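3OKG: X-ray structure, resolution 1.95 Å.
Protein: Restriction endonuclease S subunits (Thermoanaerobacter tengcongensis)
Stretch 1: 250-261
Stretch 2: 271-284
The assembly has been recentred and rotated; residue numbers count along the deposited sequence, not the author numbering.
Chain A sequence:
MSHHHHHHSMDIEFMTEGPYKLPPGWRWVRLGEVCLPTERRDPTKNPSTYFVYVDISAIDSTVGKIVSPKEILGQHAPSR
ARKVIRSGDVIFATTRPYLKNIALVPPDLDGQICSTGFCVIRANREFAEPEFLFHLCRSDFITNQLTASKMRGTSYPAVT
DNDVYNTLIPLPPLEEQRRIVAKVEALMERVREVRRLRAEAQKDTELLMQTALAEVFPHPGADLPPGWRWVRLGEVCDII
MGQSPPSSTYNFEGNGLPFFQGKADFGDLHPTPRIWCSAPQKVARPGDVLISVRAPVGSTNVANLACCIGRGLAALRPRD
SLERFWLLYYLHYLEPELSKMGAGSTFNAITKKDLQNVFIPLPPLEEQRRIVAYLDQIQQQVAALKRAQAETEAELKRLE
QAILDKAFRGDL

Stretch 1 (250-261) YNFEGNGLPFFQ
Stretch 2 271-284: PTPRIWCSAPQKVA

The short strand around Trp276 is paired antiparallel with two separate strands of the same neighbouring stretch, 250-251 and 257-260, and the loop 252-256 that joins them passes over one face of the Trp276 indole. Trp276 (chi1 -90°, chi2 -122°) is clasped on both faces: Gly254 CA lies 3.6 Å from the centroid of its five-membered ring, 16° off the normal, and Pro258 CD sits 4.1 Å from that centroid over the opposite face, 25° off the normal. These CH-pi contacts set polarized C-H groups against the electron-rich ring; Pro258 CG to Trp276 CZ2, at 3.8 Å, extends the proline contact.

On the first strand, Asn251 and Trp276 form a hydrogen-bonded pair (CA-CA 5.2 Å): Asn251 N donates to Trp276 O at 3.1 Å, and Trp276 N to Asn251 O at 2.9 Å. Tyr250 and Cys277 follow as a non-hydrogen-bonded pair, CA-CA 4.4 Å, with Tyr250 CA 3.0 Å from Trp276 O in a CA-H...O contact. On the second strand, Leu257 faces Cys277 (CA-CA 5.6 Å). Cys277 N donates to Leu257 O at 2.8 Å, whereas the return bond from Leu257 N to Cys277 O is weak at 3.3 Å. Pro258 and Trp276 are the next, non-hydrogen-bonded pair, CA-CA 4.1 Å, their side chains diverging; here CA-H...O contacts run from Trp276 CA to Leu257 O at 3.3 Å and from Pro258 CA to Ile275 O at 3.5 Å. Phe259 N resumes the ladder by donating to Ile275 O at 2.8 Å, and a water bridges the other side of this pair, donating to Phe259 O (2.8 Å) and accepting from Ile275 N (3.1 Å).

The strand residues have extended backbones, for example phi/psi -155/168 at Asn251, -144/151 at Leu257 and -103/165 at Trp276. The loop between departs from this: Gly254 has phi/psi 67/29, a positive phi that favours glycine, and Gly256 has 102/-117. At Gly256 an ideal CB would lie 2.1 Å from Cys277 O and 2.9 Å from Ser278 CA, both clashes; without one, Gly256 CA approaches Cys277 O to 3.5 Å. Inside the loop, Phe252 N donates to Glu253 OE1 at 2.9 Å. Past the strand, Ala279 N donates to Cys277 SG at 3.3 Å.

Apolar side chains pack around this ladder. Ile275 (chi1 t, chi2 t) touches two aromatic residues: its CD1 is 3.5 Å from Tyr250 CB (Tyr250 chi1 m), and its CG1 lies over the Phe252 ring (chi1 m), 4.1 Å from the centroid, while Arg274 O meets that ring's edge, 3.0 Å from Phe252 CE1. Leu257 (m, t) brings CD1 to 4.1 Å from Pro280 CB and 4.2 Å from Val283 CG1. Phe259 (chi1 t) sets CB 3.9 Å from Cys277 CB. Pro258 CB meets Pro273 CB at 3.8 Å. Phe260 (chi1 m, chi2 -67°) receives Pro271 CB over one face, 3.7 Å from the centroid, with Thr272 O at its edge, 3.6 Å from Phe260 CE1. Altogether, the contact buries 998 Å², both sides summed.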

ATOM      1  N   TYR A 250       9.687 -39.008   8.770  1.00 44.26           N
ATOM      2  CA  TYR A 250       9.627 -37.587   9.123  1.00 46.61           C
ATOM      3  C   TYR A 250       9.851 -37.357  10.615  1.00 63.83           C
ATOM      4  O   TYR A 250       9.336 -38.104  11.455  1.00 52.21           O
ATOM      5  CB  TYR A 250       8.279 -36.993   8.746  1.00 49.25           C
ATOM      6  CG  TYR A 250       7.848 -37.291   7.339  1.00 62.76           C
ATOM      7  CD1 TYR A 250       8.664 -36.970   6.255  1.00 58.34           C
ATOM      8  CD2 TYR A 250       6.618 -37.884   7.086  1.00 63.33           C
ATOM      9  CE1 TYR A 250       8.261 -37.246   4.952  1.00 63.40           C
ATOM     10  CE2 TYR A 250       6.207 -38.158   5.793  1.00 59.16           C
ATOM     11  CZ  TYR A 250       7.029 -37.838   4.730  1.00 66.96           C
ATOM     12  OH  TYR A 250       6.611 -38.118   3.446  1.00 61.42           O
ATOM     13  N   ASN A 251      10.602 -36.305  10.927  1.00 59.69           N
ATOM     14  CA  ASN A 251      10.933 -35.930  12.298  1.00 50.76           C
ATOM     15  C   ASN A 251      11.234 -34.436  12.372  1.00 69.48           C
ATOM     16  O   ASN A 251      11.401 -33.778  11.339  1.00 61.08           O
ATOM     17  CB  ASN A 251      12.174 -36.679  12.754  1.00 52.84           C
ATOM     18  CG  ASN A 251      13.386 -36.350  11.905  1.00 64.37           C
ATOM     19  OD1 ASN A 251      13.619 -36.978  10.865  1.00 59.11           O
ATOM     20  ND2 ASN A 251      14.165 -35.358  12.338  1.00 49.17           N
ATOM     21  N   PHE A 252      11.318 -33.906  13.590  1.00 48.43           N
ATOM     22  CA  PHE A 252      11.744 -32.524  13.794  1.00 56.27           C
ATOM     23  C   PHE A 252      13.016 -32.486  14.606  1.00 59.72           C
ATOM     24  O   PHE A 252      13.299 -31.491  15.275  1.00 70.21           O
ATOM     25  CB  PHE A 252      10.659 -31.705  14.493  1.00 45.56           C
ATOM     26  CG  PHE A 252       9.385 -31.615  13.710  1.00 44.32           C
ATOM     27  CD1 PHE A 252       9.175 -30.575  12.818  1.00 46.16           C
ATOM     28  CD2 PHE A 252       8.407 -32.581  13.847  1.00 48.19           C
ATOM     29  CE1 PHE A 252       8.000 -30.498  12.083  1.00 42.78           C
ATOM     30  CE2 PHE A 252       7.229 -32.511  13.117  1.00 44.64           C
ATOM     31  CZ  PHE A 252       7.024 -31.467  12.233  1.00 55.41           C
ATOM     32  N   GLU A 253      13.786 -33.571  14.539  1.00 58.90           N
ATOM     33  CA  GLU A 253      15.001 -33.699  15.338  1.00 58.78           C
ATOM     34  C   GLU A 253      16.253 -33.479  14.500  1.00 60.14           C
ATOM     35  O   GLU A 253      17.365 -33.789  14.936  1.00 69.92           O
ATOM     36  CB  GLU A 253      15.068 -35.073  16.021  1.00 69.53           C
ATOM     37  CG  GLU A 253      13.715 -35.681  16.395  1.00 73.37           C
ATOM     38  CD  GLU A 253      12.730 -34.661  16.957  1.00 88.26           C
ATOM     39  OE1 GLU A 253      11.591 -34.587  16.436  1.00 75.38           O
ATOM     40  OE2 GLU A 253      13.093 -33.930  17.909  1.00 78.19           O
ATOM     41  N   GLY A 254      16.074 -32.945  13.296  1.00 58.64           N
ATOM     42  CA  GLY A 254      17.195 -32.721  12.399  1.00 69.85           C
ATOM     43  C   GLY A 254      17.839 -34.011  11.914  1.00 59.42           C
ATOM     44  O   GLY A 254      19.035 -34.057  11.616  1.00 59.84           O
ATOM     45  N   ASN A 255      17.040 -35.068  11.834  1.00 58.21           N
ATOM     46  CA  ASN A 255      17.545 -36.362  11.398  1.00 67.34           C
ATOM     47  C   ASN A 255      17.367 -36.567   9.891  1.00 58.30           C
ATOM     48  O   ASN A 255      16.256 -36.838   9.408  1.00 41.91           O
ATOM     49  CB  ASN A 255      16.878 -37.492  12.185  1.00 56.41           C
ATOM     50  CG  ASN A 255      16.995 -37.302  13.690  1.00 71.27           C
ATOM     51  OD1 ASN A 255      18.045 -36.908  14.201  1.00 67.48           O
ATOM     52  ND2 ASN A 255      15.911 -37.584  14.406  1.00 68.13           N
ATOM     53  N   GLY A 256      18.474 -36.446   9.163  1.00 61.66           N
ATOM     54  CA  GLY A 256      18.467 -36.564   7.714  1.00 55.91           C
ATOM     55  C   GLY A 256      18.538 -35.207   7.034  1.00 53.59           C
ATOM     56  O   GLY A 256      19.522 -34.477   7.193  1.00 59.58           O
ATOM     57  N   LEU A 257      17.490 -34.863   6.287  1.00 55.47           N
ATOM     58  CA  LEU A 257      17.471 -33.632   5.499  1.00 47.14           C
ATOM     59  C   LEU A 257      16.081 -33.026   5.500  1.00 50.05           C
ATOM     60  O   LEU A 257      15.088 -33.757   5.590  1.00 42.60           O
ATOM     61  CB  LEU A 257      17.884 -33.920   4.044  1.00 51.09           C
ATOM     62  CG  LEU A 257      19.338 -34.291   3.762  1.00 61.51           C
ATOM     63  CD1 LEU A 257      19.510 -34.615   2.288  1.00 47.97           C
ATOM     64  CD2 LEU A 257      20.278 -33.167   4.192  1.00 44.30           C
ATOM     65  N   PRO A 258      15.995 -31.687   5.374  1.00 40.43           N
ATOM     66  CA  PRO A 258      14.661 -31.079   5.279  1.00 37.05           C
ATOM     67  C   PRO A 258      13.897 -31.714   4.136  1.00 40.90           C
ATOM     68  O   PRO A 258      14.504 -32.113   3.138  1.00 46.93           O
ATOM     69  CB  PRO A 258      14.961 -29.601   4.993  1.00 40.10           C
ATOM     70  CG  PRO A 258      16.351 -29.389   5.541  1.00 42.88           C
ATOM     71  CD  PRO A 258      17.079 -30.690   5.335  1.00 32.38           C
ATOM     72  N   PHE A 259      12.583 -31.813   4.271  1.00 38.75           N
ATOM     73  CA  PHE A 259      11.783 -32.487   3.261  1.00 41.01           C
ATOM     74  C   PHE A 259      10.704 -31.551   2.771  1.00 55.63           C
ATOM     75  O   PHE A 259       9.985 -30.940   3.571  1.00 47.99           O
ATOM     76  CB  PHE A 259      11.156 -33.778   3.813  1.00 36.12           C
ATOM     77  CG  PHE A 259      10.118 -34.389   2.902  1.00 37.84           C
ATOM     78  CD1 PHE A 259      10.490 -35.241   1.877  1.00 37.54           C
ATOM     79  CD2 PHE A 259       8.771 -34.112   3.080  1.00 39.64           C
ATOM     80  CE1 PHE A 259       9.530 -35.803   1.038  1.00 37.81           C
ATOM     81  CE2 PHE A 259       7.806 -34.659   2.252  1.00 39.50           C
ATOM     82  CZ  PHE A 259       8.187 -35.513   1.225  1.00 48.86           C
ATOM     83  N   PHE A 260      10.595 -31.433   1.452  1.00 35.91           N
ATOM     84  CA  PHE A 260       9.570 -30.582   0.869  1.00 37.62           C
ATOM     85  C   PHE A 260       8.660 -31.391  -0.043  1.00 49.64           C
ATOM     86  O   PHE A 260       9.092 -31.934  -1.071  1.00 41.27           O
ATOM     87  CB  PHE A 260      10.209 -29.395   0.125  1.00 43.15           C
ATOM     88  CG  PHE A 260      11.248 -28.661   0.933  1.00 43.53           C
ATOM     89  CD1 PHE A 260      10.885 -27.937   2.062  1.00 46.01           C
ATOM     90  CD2 PHE A 260      12.586 -28.694   0.568  1.00 32.81           C
ATOM     91  CE1 PHE A 260      11.836 -27.267   2.804  1.00 32.19           C
ATOM     92  CE2 PHE A 260      13.554 -28.018   1.308  1.00 40.10           C
ATOM     93  CZ  PHE A 260      13.175 -27.303   2.430  1.00 50.63           C
ATOM     94  N   GLN A 261       7.399 -31.469   0.355  1.00 46.15           N
ATOM     95  CA  GLN A 261       6.429 -32.315  -0.311  1.00 52.42           C
ATOM     96  C   GLN A 261       6.061 -31.754  -1.664  1.00 45.21           C
ATOM     97  O   GLN A 261       5.982 -32.488  -2.651  1.00 50.15           O
ATOM     98  CB  GLN A 261       5.161 -32.448   0.542  1.00 34.76           C
ATOM     99  CG  GLN A 261       3.949 -32.930  -0.232  1.00 51.09           C
ATOM    100  CD  GLN A 261       4.104 -34.364  -0.692  1.00 61.00           C
ATOM    101  OE1 GLN A 261       4.875 -35.130  -0.114  1.00 66.96           O
ATOM    102  NE2 GLN A 261       3.376 -34.734  -1.743  1.00 72.63           N
ATOM    103  N   PRO A 271      12.796 -22.602  -0.225  1.00 43.85           N
ATOM    104  CA  PRO A 271      11.859 -23.154   0.754  1.00 42.23           C
ATOM    105  C   PRO A 271      12.534 -23.099   2.101  1.00 32.50           C
ATOM    106  O   PRO A 271      13.751 -23.280   2.204  1.00 41.55           O
ATOM    107  CB  PRO A 271      11.714 -24.623   0.320  1.00 45.99           C
ATOM    108  CG  PRO A 271      12.548 -24.763  -0.933  1.00 45.77           C
ATOM    109  CD  PRO A 271      13.554 -23.666  -0.893  1.00 42.46           C
ATOM    110  N   THR A 272      11.757 -22.838   3.139  1.00 54.07           N
ATOM    111  CA  THR A 272      12.317 -22.892   4.468  1.00 49.33           C
ATOM    112  C   THR A 272      11.938 -24.213   5.133  1.00 44.12           C
ATOM    113  O   THR A 272      10.778 -24.662   5.077  1.00 38.59           O
ATOM    114  CB  THR A 272      11.936 -21.678   5.309  1.00 48.39           C
ATOM    115  OG1 THR A 272      12.385 -21.881   6.655  1.00 54.47           O
ATOM    116  CG2 THR A 272      10.433 -21.461   5.267  1.00 62.35           C
ATOM    117  N   PRO A 273      12.946 -24.861   5.714  1.00 35.55           N
ATOM    118  CA  PRO A 273      12.874 -26.176   6.359  1.00 54.36           C
ATOM    119  C   PRO A 273      11.867 -26.171   7.509  1.00 63.17           C
ATOM    120  O   PRO A 273      11.925 -25.300   8.374  1.00 55.59           O
ATOM    121  CB  PRO A 273      14.294 -26.384   6.896  1.00 45.93           C
ATOM    122  CG  PRO A 273      15.151 -25.470   6.105  1.00 48.70           C
ATOM    123  CD  PRO A 273      14.299 -24.285   5.771  1.00 36.27           C
ATOM    124  N   ARG A 274      10.951 -27.131   7.496  1.00 54.84           N
ATOM    125  CA  ARG A 274       9.923 -27.242   8.521  1.00 48.07           C
ATOM    126  C   ARG A 274       9.963 -28.629   9.136  1.00 60.31           C
ATOM    127  O   ARG A 274       9.831 -28.786  10.348  1.00 64.27           O
ATOM    128  CB  ARG A 274       8.546 -27.011   7.904  1.00 45.00           C
ATOM    129  CG  ARG A 274       8.366 -25.643   7.271  1.00 61.70           C
ATOM    130  CD  ARG A 274       7.341 -24.838   8.025  1.00 53.77           C
ATOM    131  NE  ARG A 274       6.868 -23.690   7.257  1.00 76.88           N
ATOM    132  CZ  ARG A 274       7.530 -22.542   7.154  1.00 77.35           C
ATOM    133  NH1 ARG A 274       8.697 -22.399   7.767  1.00 75.72           N
ATOM    134  NH2 ARG A 274       7.031 -21.539   6.439  1.00 77.62           N
ATOM    135  N   ILE A 275      10.143 -29.633   8.285  1.00 51.54           N
ATOM    136  CA  ILE A 275      10.148 -31.030   8.714  1.00 51.45           C
ATOM    137  C   ILE A 275      11.258 -31.791   7.984  1.00 70.61           C
ATOM    138  O   ILE A 275      11.567 -31.501   6.822  1.00 53.51           O
ATOM    139  CB  ILE A 275       8.770 -31.684   8.457  1.00 66.87           C
ATOM    140  CG1 ILE A 275       8.634 -33.030   9.173  1.00 61.84           C
ATOM    141  CG2 ILE A 275       8.511 -31.855   6.977  1.00 49.76           C
ATOM    142  CD1 ILE A 275       7.283 -33.673   8.928  1.00 45.92           C
ATOM    143  N   TRP A 276      11.873 -32.743   8.680  1.00 47.91           N
ATOM    144  CA  TRP A 276      12.976 -33.522   8.128  1.00 44.65           C
ATOM    145  C   TRP A 276      12.537 -34.923   7.708  1.00 59.62           C
ATOM    146  O   TRP A 276      11.466 -35.391   8.098  1.00 45.11           O
ATOM    147  CB  TRP A 276      14.089 -33.660   9.153  1.00 53.63           C
ATOM    148  CG  TRP A 276      15.110 -32.599   9.123  1.00 45.24           C
ATOM    149  CD1 TRP A 276      16.454 -32.765   8.936  1.00 57.29           C
ATOM    150  CD2 TRP A 276      14.898 -31.194   9.309  1.00 40.49           C
ATOM    151  NE1 TRP A 276      17.093 -31.546   8.986  1.00 54.82           N
ATOM    152  CE2 TRP A 276      16.159 -30.567   9.216  1.00 58.79           C
ATOM    153  CE3 TRP A 276      13.765 -30.406   9.538  1.00 48.80           C
ATOM    154  CZ2 TRP A 276      16.318 -29.191   9.346  1.00 49.58           C
ATOM    155  CZ3 TRP A 276      13.925 -29.041   9.669  1.00 61.53           C
ATOM    156  CH2 TRP A 276      15.192 -28.446   9.574  1.00 54.92           C
ATOM    157  N   CYS A 277      13.380 -35.589   6.920  1.00 53.66           N
ATOM    158  CA  CYS A 277      13.165 -36.993   6.558  1.00 47.57           C
ATOM    159  C   CYS A 277      14.446 -37.773   6.787  1.00 52.16           C
ATOM    160  O   CYS A 277      15.468 -37.499   6.162  1.00 49.32           O
ATOM    161  CB  CYS A 277      12.709 -37.143   5.106  1.00 55.23           C
ATOM    162  SG  CYS A 277      12.728 -38.872   4.488  1.00 43.74           S
ATOM    163  N   SER A 278      14.392 -38.743   7.697  1.00 51.53           N
ATOM    164  CA  SER A 278      15.574 -39.510   8.076  1.00 45.20           C
ATOM    165  C   SER A 278      16.000 -40.494   6.970  1.00 53.65           C
ATOM    166  O   SER A 278      17.017 -41.182   7.095  1.00 41.89           O
ATOM    167  CB  SER A 278      15.291 -40.284   9.369  1.00 40.99           C
ATOM    168  OG  SER A 278      14.186 -41.150   9.166  1.00 46.56           O
ATOM    169  N   ALA A 279      15.221 -40.563   5.892  1.00 41.32           N
ATOM    170  CA  ALA A 279      15.508 -41.503   4.807  1.00 63.19           C
ATOM    171  C   ALA A 279      15.473 -40.832   3.436  1.00 44.51           C
ATOM    172  O   ALA A 279      14.673 -41.217   2.587  1.00 38.61           O
ATOM    173  CB  ALA A 279      14.524 -42.679   4.839  1.00 43.60           C
ATOM    174  N   PRO A 280      16.350 -39.841   3.220  1.00 43.66           N
ATOM    175  CA  PRO A 280      16.375 -39.009   2.008  1.00 43.39           C
ATOM    176  C   PRO A 280      16.422 -39.834   0.725  1.00 40.71           C
ATOM    177  O   PRO A 280      17.435 -40.472   0.450  1.00 49.38           O
ATOM    178  CB  PRO A 280      17.688 -38.233   2.145  1.00 53.22           C
ATOM    179  CG  PRO A 280      18.028 -38.279   3.583  1.00 58.56           C
ATOM    180  CD  PRO A 280      17.489 -39.561   4.110  1.00 45.13           C
ATOM    181  N   GLN A 281      15.351 -39.791  -0.055  1.00 46.39           N
ATOM    182  CA  GLN A 281      15.239 -40.586  -1.272  1.00 45.83           C
ATOM    183  C   GLN A 281      15.689 -39.853  -2.544  1.00 42.02           C
ATOM    184  O   GLN A 281      16.557 -40.321  -3.280  1.00 39.27           O
ATOM    185  CB  GLN A 281      13.769 -40.963  -1.474  1.00 41.23           C
ATOM    186  CG  GLN A 281      13.504 -42.331  -2.064  1.00 67.15           C
ATOM    187  CD  GLN A 281      12.119 -42.844  -1.694  1.00 68.99           C
ATOM    188  OE1 GLN A 281      11.221 -42.910  -2.534  1.00 78.92           O
ATOM    189  NE2 GLN A 281      11.938 -43.192  -0.424  1.00 70.36           N
ATOM    190  N   LYS A 282      15.083 -38.700  -2.792  1.00 39.25           N
ATOM    191  CA  LYS A 282      15.399 -37.895  -3.968  1.00 35.62           C
ATOM    192  C   LYS A 282      15.991 -36.590  -3.435  1.00 44.06           C
ATOM    193  O   LYS A 282      15.311 -35.835  -2.749  1.00 41.24           O
ATOM    194  CB  LYS A 282      14.158 -37.621  -4.815  1.00 40.22           C
ATOM    195  CG  LYS A 282      13.555 -38.861  -5.474  1.00 51.75           C
ATOM    196  CD  LYS A 282      14.551 -39.542  -6.411  1.00 48.07           C
ATOM    197  CE  LYS A 282      13.842 -40.437  -7.428  1.00 65.35           C
ATOM    198  NZ  LYS A 282      14.800 -41.282  -8.200  1.00 78.12           N
ATOM    199  N   VAL A 283      17.257 -36.325  -3.734  1.00 38.29           N
ATOM    200  CA  VAL A 283      17.946 -35.195  -3.100  1.00 31.83           C
ATOM    201  C   VAL A 283      18.210 -34.040  -4.057  1.00 46.28           C
ATOM    202  O   VAL A 283      18.678 -34.243  -5.177  1.00 38.15           O
ATOM    203  CB  VAL A 283      19.274 -35.642  -2.459  1.00 38.56           C
ATOM    204  CG1 VAL A 283      20.017 -34.458  -1.871  1.00 40.68           C
ATOM    205  CG2 VAL A 283      19.003 -36.707  -1.388  1.00 39.82           C
ATOM    206  N   ALA A 284      17.893 -32.833  -3.603  1.00 33.98           N
ATOM    207  CA  ALA A 284      18.253 -31.610  -4.309  1.00 32.37           C
ATOM    208  C   ALA A 284      19.352 -30.887  -3.520  1.00 47.45           C
ATOM    209  O   ALA A 284      19.375 -30.933  -2.286  1.00 42.20           O
ATOM    210  CB  ALA A 284      17.033 -30.730  -4.468  1.00 37.24           C
TER
HETATM  211  O   HOH W   1       9.731 -28.797   5.341  1.00 38.52           O